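Local coordinates for protein BamaA.19900.a (Balamuthia mandrillaris, PDB 6VZZ) that binds beta-D-glucose between two lobes of an actin-like ATPase fold and, as a glucokinase, probably phosphorylates it at the expense of a nucleotide, at residues L22-R26 / D88-V92; A97-G103 / K140-D146; T269-L274 / Y304-A308. All coordinates share one frame; numbering follows the deposited sequence.

Contact 1. Residues L22-R26 / D88-V92; sequences LKQWR and DLLGV
Arg26 reaches across from 22-26 to the carbonyl oxygen of Leu89 with an edge of its guanidinium. NH1 donates to Leu89 O at 2.7 Å, fairly straight (157° at the hydrogen), and the approach lies in the carbonyl plane, on a lone pair, with the oxygen close to the plane of the guanidinium as well. What brings the group there is a chi1 of 67°, which tucks CG in against both backbone neighbours of CA, followed by an extended chain out to NE. CG of Lys23 lies on one face of the guanidinium, offset toward the rim.

Alongside this hydrogen bond the leucines pack. Leu22 meets both Leu89 and Leu90 at about a right angle: its CD1 touches CD1 of Leu89 at 3.8 Å, while its CB lies against CD2 of Leu90 at 3.9 Å. That same Leu90 CD2 sits among Leu22, CB of Trp25 and CB of Arg26, so that one methyl packs against three residues of 22-26.

The contact brings helix 16-25 against the C-terminal end of helix 72-90, which stops before Gly91 and its positive phi. Leu22 and Trp25 also rest on Leu52 of strand 47-54, and Leu89 touches Leu14 of the N-terminal loop.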
loop_
_atom_site.group_PDB
_atom_site.type_symbol
_atom_site.label_atom_id
_atom_site.label_comp_id
_atom_site.label_asym_id
_atom_site.label_seq_id
_atom_site.Cartn_x
_atom_site.Cartn_y
_atom_site.Cartn_z
ATOM N N LEU A 22 6.899 40.469 -12.142
ATOM C CA LEU A 22 7.126 40.854 -10.752
ATOM C C LEU A 22 7.029 42.364 -10.562
ATOM O O LEU A 22 6.682 42.826 -9.471
ATOM C CB LEU A 22 8.480 40.333 -10.280
ATOM C CG LEU A 22 8.574 38.809 -10.356
ATOM C CD1 LEU A 22 9.983 38.338 -10.066
ATOM C CD2 LEU A 22 7.573 38.169 -9.402
ATOM N N LYS A 23 7.328 43.150 -11.602
ATOM C CA LYS A 23 7.114 44.591 -11.499
ATOM C C LYS A 23 5.633 44.904 -11.350
ATOM O O LYS A 23 5.254 45.782 -10.568
ATOM C CB LYS A 23 7.690 45.322 -12.713
ATOM C CG LYS A 23 9.199 45.204 -12.876
ATOM C CD LYS A 23 9.729 46.161 -13.945
ATOM C CE LYS A 23 11.146 45.781 -14.363
ATOM N NZ LYS A 23 11.867 46.938 -14.950
ATOM N N GLN A 24 4.777 44.186 -12.081
ATOM C CA GLN A 24 3.341 44.395 -11.937
ATOM C C GLN A 24 2.860 43.988 -10.547
ATOM O O GLN A 24 1.981 44.638 -9.972
ATOM C CB GLN A 24 2.582 43.623 -13.023
ATOM C CG GLN A 24 2.755 44.169 -14.449
ATOM C CD GLN A 24 2.089 43.295 -15.516
ATOM O OE1 GLN A 24 2.250 42.068 -15.536
ATOM N NE2 GLN A 24 1.338 43.931 -16.411
ATOM N N TRP A 25 3.440 42.926 -9.981
ATOM C CA TRP A 25 2.972 42.413 -8.696
ATOM C C TRP A 25 3.221 43.398 -7.563
ATOM O O TRP A 25 2.357 43.591 -6.698
ATOM C CB TRP A 25 3.663 41.089 -8.375
ATOM C CG TRP A 25 3.059 39.902 -9.039
ATOM C CD1 TRP A 25 2.153 39.902 -10.060
ATOM C CD2 TRP A 25 3.308 38.531 -8.719
ATOM N NE1 TRP A 25 1.825 38.612 -10.400
ATOM C CE2 TRP A 25 2.521 37.749 -9.596
ATOM C CE3 TRP A 25 4.123 37.886 -7.782
ATOM C CZ2 TRP A 25 2.525 36.355 -9.564
ATOM C CZ3 TRP A 25 4.126 36.503 -7.748
ATOM C CH2 TRP A 25 3.329 35.750 -8.635
ATOM N N ARG A 26 4.399 44.025 -7.546
ATOM C CA ARG A 26 4.869 44.726 -6.360
ATOM C C ARG A 26 4.167 46.058 -6.109
ATOM O O ARG A 26 4.354 46.631 -5.029
ATOM C CB ARG A 26 6.369 44.951 -6.469
ATOM C CG ARG A 26 6.755 45.904 -7.564
ATOM C CD ARG A 26 8.234 45.851 -7.773
ATOM N NE ARG A 26 8.715 46.900 -8.654
ATOM C CZ ARG A 26 9.827 46.803 -9.371
ATOM N NH1 ARG A 26 10.547 45.690 -9.311
ATOM N NH2 ARG A 26 10.206 47.811 -10.153
ATOM N N ASP A 88 15.436 41.459 -5.076
ATOM C CA ASP A 88 15.741 42.717 -5.745
ATOM C C ASP A 88 14.595 43.211 -6.612
ATOM O O ASP A 88 14.590 44.385 -6.987
ATOM C CB ASP A 88 16.993 42.576 -6.603
ATOM C CG ASP A 88 18.252 42.881 -5.843
ATOM O OD1 ASP A 88 18.191 43.736 -4.929
ATOM O OD2 ASP A 88 19.302 42.277 -6.165
ATOM N N LEU A 89 13.642 42.347 -6.956
ATOM C CA LEU A 89 12.510 42.746 -7.782
ATOM C C LEU A 89 11.225 42.941 -6.995
ATOM O O LEU A 89 10.371 43.717 -7.423
ATOM C CB LEU A 89 12.259 41.711 -8.886
ATOM C CG LEU A 89 13.332 41.568 -9.965
ATOM C CD1 LEU A 89 13.080 40.321 -10.802
ATOM C CD2 LEU A 89 13.374 42.800 -10.852
ATOM N N LEU A 90 11.056 42.255 -5.867
ATOM C CA LEU A 90 9.840 42.376 -5.076
ATOM C C LEU A 90 10.027 43.110 -3.761
ATOM O O LEU A 90 9.068 43.704 -3.262
ATOM C CB LEU A 90 9.259 40.994 -4.770
ATOM C CG LEU A 90 8.632 40.202 -5.906
ATOM C CD1 LEU A 90 8.048 38.929 -5.335
ATOM C CD2 LEU A 90 7.566 41.031 -6.577
ATOM N N GLY A 91 11.217 43.071 -3.172
ATOM C CA GLY A 91 11.397 43.677 -1.870
ATOM C C GLY A 91 10.759 42.917 -0.715
ATOM O O GLY A 91 11.419 42.659 0.299
ATOM N N VAL A 92 9.482 42.547 -0.850
ATOM C CA VAL A 92 8.709 41.979 0.251
ATOM C C VAL A 92 8.926 40.469 0.326
ATOM O O VAL A 92 8.871 39.768 -0.693
ATOM C CB VAL A 92 7.219 42.323 0.100
ATOM C CG1 VAL A 92 6.394 41.651 1.192
ATOM C CG2 VAL A 92 7.027 43.823 0.180
#

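Contact 2. Residues A97-G103 / K140-D146; sequences ACLAGAG and KTHFIND. With BGC (beta-D-glucopyranose), chain B.
Asn145 ND2 donates to the backbone O of Gly103 at 2.9 Å, near the amide plane, and the same nitrogen gives a hydrogen bond to glucose O3 (2.9 Å) and a weak one to O4. With CG trans to the backbone N (chi1 172°), the amide is carried to both partners. The bond to Gly103, with the weak one from Leu147 N to OD1, holds the amide in its rotation and ties the backbone of Gly103 to the sugar-binding side chain. Asp146 spreads its carboxylate over two hydroxyls: O4 of the sugar donates to OD1 and O6 to OD2. CB of Ala102, at the centre of an inverse gamma turn, lies beside glucose O6. Thr115, Glu218, His221 and Glu258 bind the sugar too.

Behind the pocket, strands 97-101 and 141-145 run parallel in the mixed five-stranded sheet of an actin-like ATPase lobe, and the second strand passes directly into helix 146-159, with Asn145 as its N-cap. Backbone bonds alternate along the pair: Leu99 N to His142 O, Ile144 N to Leu99 O, Gly101 N to Ile144 O, and finally Asp146 N to Gly101 O, where the donor stands above the carbonyl plane.

One face of the sheet carries Leu99 and Phe143. CB of Leu99 comes at the edge of the Phe143 ring, 3.6 Å from its CD1, and CD1 of Leu99 touches CG2 of Thr141. The other face has Cys98, whose SG lies 3.6 Å from CD1 of Ile144, and Ala100, 3.7 Å by CB from CG1 of Ile144. Beyond them, helix 380-389 packs on Cys98, and Asn381 touches Asp146; strand 37-43 flanks 97-101 on its other edge.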
loop_
_atom_site.group_PDB
_atom_site.type_symbol
_atom_site.label_atom_id
_atom_site.label_comp_id
_atom_site.label_asym_id
_atom_site.label_seq_id
_atom_site.Cartn_x
_atom_site.Cartn_y
_atom_site.Cartn_z
ATOM N N ALA A 97 5.977 28.889 2.111
ATOM C CA ALA A 97 6.714 28.118 1.125
ATOM C C ALA A 97 6.468 26.638 1.357
ATOM O O ALA A 97 6.243 26.196 2.488
ATOM C CB ALA A 97 8.214 28.424 1.172
ATOM N N CYS A 98 6.488 25.878 0.268
ATOM C CA CYS A 98 6.420 24.427 0.336
ATOM C C CYS A 98 7.333 23.843 -0.728
ATOM O O CYS A 98 7.276 24.256 -1.891
ATOM C CB CYS A 98 4.998 23.915 0.134
ATOM S SG CYS A 98 4.927 22.116 0.017
ATOM N N LEU A 99 8.177 22.895 -0.325
ATOM C CA LEU A 99 9.083 22.196 -1.229
ATOM C C LEU A 99 8.628 20.750 -1.360
ATOM O O LEU A 99 8.613 20.009 -0.369
ATOM C CB LEU A 99 10.519 22.259 -0.722
ATOM C CG LEU A 99 11.062 23.665 -0.486
ATOM C CD1 LEU A 99 11.007 23.992 0.980
ATOM C CD2 LEU A 99 12.476 23.790 -1.020
ATOM N N ALA A 100 8.243 20.357 -2.573
ATOM C CA ALA A 100 7.857 18.982 -2.871
ATOM C C ALA A 100 9.066 18.295 -3.490
ATOM O O ALA A 100 9.444 18.597 -4.629
ATOM C CB ALA A 100 6.647 18.934 -3.803
ATOM N N GLY A 101 9.679 17.383 -2.734
ATOM C CA GLY A 101 10.922 16.770 -3.160
ATOM C C GLY A 101 10.834 15.278 -3.390
ATOM O O GLY A 101 9.989 14.596 -2.807
ATOM N N ALA A 102 11.726 14.755 -4.230
ATOM C CA ALA A 102 11.677 13.356 -4.653
ATOM C C ALA A 102 12.412 12.482 -3.635
ATOM O O ALA A 102 13.459 11.889 -3.900
ATOM C CB ALA A 102 12.266 13.209 -6.048
ATOM N N GLY A 103 11.838 12.413 -2.444
ATOM C CA GLY A 103 12.386 11.542 -1.431
ATOM C C GLY A 103 11.566 11.589 -0.165
ATOM O O GLY A 103 10.407 12.007 -0.173
ATOM N N LYS A 140 7.033 29.059 8.408
ATOM C CA LYS A 140 5.971 28.853 7.428
ATOM C C LYS A 140 6.503 28.168 6.169
ATOM O O LYS A 140 6.092 28.485 5.048
ATOM C CB LYS A 140 5.290 30.182 7.093
ATOM C CG LYS A 140 4.641 30.861 8.303
ATOM C CD LYS A 140 3.929 32.166 7.946
ATOM C CE LYS A 140 4.874 33.378 7.938
ATOM N NZ LYS A 140 4.210 34.620 7.414
ATOM N N THR A 141 7.409 27.202 6.341
ATOM C CA THR A 141 8.004 26.435 5.251
ATOM C C THR A 141 7.827 24.946 5.520
ATOM O O THR A 141 8.162 24.468 6.608
ATOM C CB THR A 141 9.495 26.760 5.098
ATOM O OG1 THR A 141 9.652 28.117 4.675
ATOM C CG2 THR A 141 10.154 25.836 4.084
ATOM N N HIS A 142 7.325 24.205 4.530
ATOM C CA HIS A 142 7.008 22.795 4.728
ATOM C C HIS A 142 7.591 21.943 3.618
ATOM O O HIS A 142 7.648 22.364 2.462
ATOM C CB HIS A 142 5.493 22.577 4.814
ATOM C CG HIS A 142 4.855 23.387 5.890
ATOM N ND1 HIS A 142 5.072 23.133 7.229
ATOM C CD2 HIS A 142 4.070 24.489 5.833
ATOM C CE1 HIS A 142 4.426 24.031 7.953
ATOM N NE2 HIS A 142 3.810 24.864 7.130
ATOM N N PHE A 143 8.028 20.747 3.988
ATOM C CA PHE A 143 8.453 19.726 3.043
ATOM C C PHE A 143 7.312 18.749 2.825
ATOM O O PHE A 143 6.693 18.284 3.789
ATOM C CB PHE A 143 9.668 18.962 3.565
ATOM C CG PHE A 143 10.982 19.648 3.328
ATOM C CD1 PHE A 143 11.292 20.175 2.089
ATOM C CD2 PHE A 143 11.920 19.737 4.350
ATOM C CE1 PHE A 143 12.512 20.782 1.868
ATOM C CE2 PHE A 143 13.136 20.345 4.143
ATOM C CZ PHE A 143 13.437 20.870 2.899
ATOM N N ILE A 144 7.032 18.439 1.562
ATOM C CA ILE A 144 6.197 17.301 1.217
ATOM C C ILE A 144 6.937 16.491 0.162
ATOM O O ILE A 144 7.895 16.960 -0.458
ATOM C CB ILE A 144 4.799 17.713 0.717
ATOM C CG1 ILE A 144 4.912 18.519 -0.583
ATOM C CG2 ILE A 144 4.041 18.457 1.827
ATOM C CD1 ILE A 144 3.580 18.974 -1.135
ATOM N N ASN A 145 6.512 15.242 -0.005
ATOM C CA ASN A 145 7.032 14.416 -1.085
ATOM C C ASN A 145 6.467 14.912 -2.415
ATOM O O ASN A 145 5.393 15.522 -2.467
ATOM C CB ASN A 145 6.682 12.946 -0.823
ATOM C CG ASN A 145 7.009 12.033 -1.989
ATOM O OD1 ASN A 145 6.191 11.859 -2.896
ATOM N ND2 ASN A 145 8.193 11.421 -1.957
ATOM N N ASP A 146 7.218 14.678 -3.495
ATOM C CA ASP A 146 6.806 15.199 -4.796
ATOM C C ASP A 146 5.487 14.583 -5.260
ATOM O O ASP A 146 4.599 15.302 -5.739
ATOM C CB ASP A 146 7.910 15.003 -5.838
ATOM C CG ASP A 146 8.340 13.547 -6.001
ATOM O OD1 ASP A 146 8.094 12.722 -5.090
ATOM O OD2 ASP A 146 8.954 13.229 -7.050
HETATM C C2 BGC B . 11.687 8.479 -4.468
HETATM C C3 BGC B . 10.278 8.991 -4.218
HETATM C C4 BGC B . 9.845 9.908 -5.356
HETATM C C5 BGC B . 10.014 9.180 -6.685
HETATM C C6 BGC B . 9.655 10.013 -7.892
HETATM C C1 BGC B . 11.737 7.815 -5.836
HETATM O O1 BGC B . 12.976 7.257 -6.080
HETATM O O2 BGC B . 12.063 7.557 -3.453
HETATM O O3 BGC B . 10.206 9.665 -2.970
HETATM O O4 BGC B . 8.478 10.258 -5.205
HETATM O O5 BGC B . 11.383 8.777 -6.826
HETATM O O6 BGC B . 10.251 11.293 -7.838
#

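Contact 3. Residues T269-L274 / Y304-A308; sequences TYKWVL and YAHKA
CG of Tyr270 stands anti to the backbone N (chi1 -172°), which swings the ring over to the neighbouring helix, and Val273 holds CG1 in the corresponding position (chi1 166°) facing Tyr304. The two helices, 263-276 and 303-327, pack in the all-helical part of the larger lobe, their axes 8.7 Å apart and crossing at 127° over these segments. Such a close approach goes with small residues at the crossing: CB of Ala308 sits against the backbone of Tyr270, 3.7 Å from its CA, while CG2 of Thr269, one residue earlier, touches CA and CB of Ala308.

Tyr270 presents the edge of its ring to the backbone of Tyr304 and Ala305, and its hydroxyl is hydrogen-bonded to Leu284 O. Tyr304 is itself gripped by two branches: CG1 of Val273 meets the ring edge at CD1 (3.6 Å), and CD2 of Leu274 lies 3.8 Å from CB of Tyr304. No hydrogen bond crosses between the segments. Helix 234-249 flanks the pair, touching Thr269 and Trp272, and Lys307 reaches it by a salt bridge from NZ to Glu236. Nearer the backbone, CG of Lys307 rests 3.9 Å from CG2 of Val273.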
loop_
_atom_site.group_PDB
_atom_site.type_symbol
_atom_site.label_atom_id
_atom_site.label_comp_id
_atom_site.label_asym_id
_atom_site.label_seq_id
_atom_site.Cartn_x
_atom_site.Cartn_y
_atom_site.Cartn_z
ATOM N N THR A 269 17.531 -1.371 -19.471
ATOM C CA THR A 269 16.788 -2.366 -20.236
ATOM C C THR A 269 17.169 -2.317 -21.714
ATOM O O THR A 269 17.329 -3.359 -22.362
ATOM C CB THR A 269 15.289 -2.138 -20.049
ATOM O OG1 THR A 269 14.962 -2.293 -18.665
ATOM C CG2 THR A 269 14.477 -3.130 -20.876
ATOM N N TYR A 270 17.331 -1.105 -22.254
ATOM C CA TYR A 270 17.776 -0.938 -23.634
ATOM C C TYR A 270 19.132 -1.594 -23.866
ATOM O O TYR A 270 19.332 -2.275 -24.879
ATOM C CB TYR A 270 17.829 0.554 -23.968
ATOM C CG TYR A 270 18.081 0.887 -25.418
ATOM C CD1 TYR A 270 17.171 0.524 -26.407
ATOM C CD2 TYR A 270 19.216 1.590 -25.800
ATOM C CE1 TYR A 270 17.397 0.836 -27.740
ATOM C CE2 TYR A 270 19.448 1.909 -27.125
ATOM C CZ TYR A 270 18.537 1.529 -28.091
ATOM O OH TYR A 270 18.765 1.847 -29.408
ATOM N N LYS A 271 20.081 -1.405 -22.935
ATOM C CA LYS A 271 21.401 -2.013 -23.101
ATOM C C LYS A 271 21.324 -3.533 -23.030
ATOM O O LYS A 271 22.109 -4.222 -23.691
ATOM C CB LYS A 271 22.382 -1.469 -22.055
ATOM N N TRP A 272 20.377 -4.073 -22.257
ATOM C CA TRP A 272 20.181 -5.520 -22.217
ATOM C C TRP A 272 19.644 -6.043 -23.544
ATOM O O TRP A 272 20.135 -7.049 -24.071
ATOM C CB TRP A 272 19.237 -5.890 -21.076
ATOM C CG TRP A 272 18.717 -7.282 -21.171
ATOM C CD1 TRP A 272 19.362 -8.426 -20.801
ATOM C CD2 TRP A 272 17.431 -7.684 -21.656
ATOM N NE1 TRP A 272 18.558 -9.521 -21.034
ATOM C CE2 TRP A 272 17.368 -9.091 -21.559
ATOM C CE3 TRP A 272 16.331 -6.994 -22.173
ATOM C CZ2 TRP A 272 16.248 -9.818 -21.958
ATOM C CZ3 TRP A 272 15.218 -7.718 -22.570
ATOM C CH2 TRP A 272 15.185 -9.116 -22.458
ATOM N N VAL A 273 18.623 -5.379 -24.093
ATOM C CA VAL A 273 18.112 -5.739 -25.413
ATOM C C VAL A 273 19.244 -5.761 -26.432
ATOM O O VAL A 273 19.343 -6.680 -27.253
ATOM C CB VAL A 273 16.988 -4.773 -25.836
ATOM C CG1 VAL A 273 16.689 -4.913 -27.324
ATOM C CG2 VAL A 273 15.741 -5.020 -25.014
ATOM N N LEU A 274 20.132 -4.765 -26.374
ATOM C CA LEU A 274 21.230 -4.700 -27.335
ATOM C C LEU A 274 22.269 -5.791 -27.096
ATOM O O LEU A 274 22.861 -6.292 -28.057
ATOM C CB LEU A 274 21.882 -3.317 -27.293
ATOM C CG LEU A 274 20.968 -2.145 -27.667
ATOM C CD1 LEU A 274 21.722 -0.830 -27.645
ATOM C CD2 LEU A 274 20.313 -2.358 -29.027
ATOM N N TYR A 304 14.506 -2.400 -31.284
ATOM C CA TYR A 304 15.106 -2.579 -29.967
ATOM C C TYR A 304 14.583 -1.546 -28.981
ATOM O O TYR A 304 14.272 -1.882 -27.834
ATOM C CB TYR A 304 16.628 -2.514 -30.082
ATOM C CG TYR A 304 17.178 -3.472 -31.111
ATOM C CD1 TYR A 304 17.079 -4.847 -30.930
ATOM C CD2 TYR A 304 17.790 -3.005 -32.270
ATOM C CE1 TYR A 304 17.582 -5.732 -31.872
ATOM C CE2 TYR A 304 18.299 -3.885 -33.217
ATOM C CZ TYR A 304 18.189 -5.245 -33.010
ATOM O OH TYR A 304 18.678 -6.126 -33.947
ATOM N N ALA A 305 14.473 -0.283 -29.407
ATOM C CA ALA A 305 13.860 0.726 -28.548
ATOM C C ALA A 305 12.453 0.307 -28.151
ATOM O O ALA A 305 12.057 0.429 -26.986
ATOM C CB ALA A 305 13.839 2.082 -29.252
ATOM N N HIS A 306 11.695 -0.215 -29.112
ATOM C CA HIS A 306 10.353 -0.702 -28.828
ATOM C C HIS A 306 10.379 -1.804 -27.777
ATOM O O HIS A 306 9.622 -1.761 -26.800
ATOM C CB HIS A 306 9.714 -1.196 -30.123
ATOM C CG HIS A 306 8.330 -1.727 -29.948
ATOM N ND1 HIS A 306 8.073 -3.043 -29.633
ATOM C CD2 HIS A 306 7.125 -1.119 -30.047
ATOM C CE1 HIS A 306 6.769 -3.227 -29.546
ATOM N NE2 HIS A 306 6.171 -2.076 -29.796
ATOM N N LYS A 307 11.263 -2.793 -27.953
ATOM C CA LYS A 307 11.321 -3.924 -27.030
ATOM C C LYS A 307 11.599 -3.457 -25.605
ATOM O O LYS A 307 10.932 -3.890 -24.657
ATOM C CB LYS A 307 12.382 -4.924 -27.499
ATOM C CG LYS A 307 12.434 -6.233 -26.718
ATOM C CD LYS A 307 11.098 -6.966 -26.762
ATOM C CE LYS A 307 11.141 -8.295 -25.998
ATOM N NZ LYS A 307 9.808 -8.970 -25.933
ATOM N N ALA A 308 12.562 -2.547 -25.439
ATOM C CA ALA A 308 12.880 -2.034 -24.110
ATOM C C ALA A 308 11.718 -1.228 -23.537
ATOM O O ALA A 308 11.342 -1.392 -22.370
ATOM C CB ALA A 308 14.147 -1.186 -24.172
#

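In the fold
Contacts 1, 2 and 3 follow one another along the chain, each closing before the next opens. Contacts 1 and 2 lie on the same side of the chain's centre, their centres 24 Å apart: helix 72-90, which ends in contact 1, is followed after a short connection by strand 96-101 of contact 2. The sheet that holds contact 2 also includes strand 47-54, on which contact 1 leans. Contact 3 is on the opposite side, its centre 35 Å from that of contact 2 and 50 Å from that of contact 1. Contact 2 alone of the three supplies glucose-pocket residues; contacts 1 and 3 are helix packing in the outer parts of the two lobes.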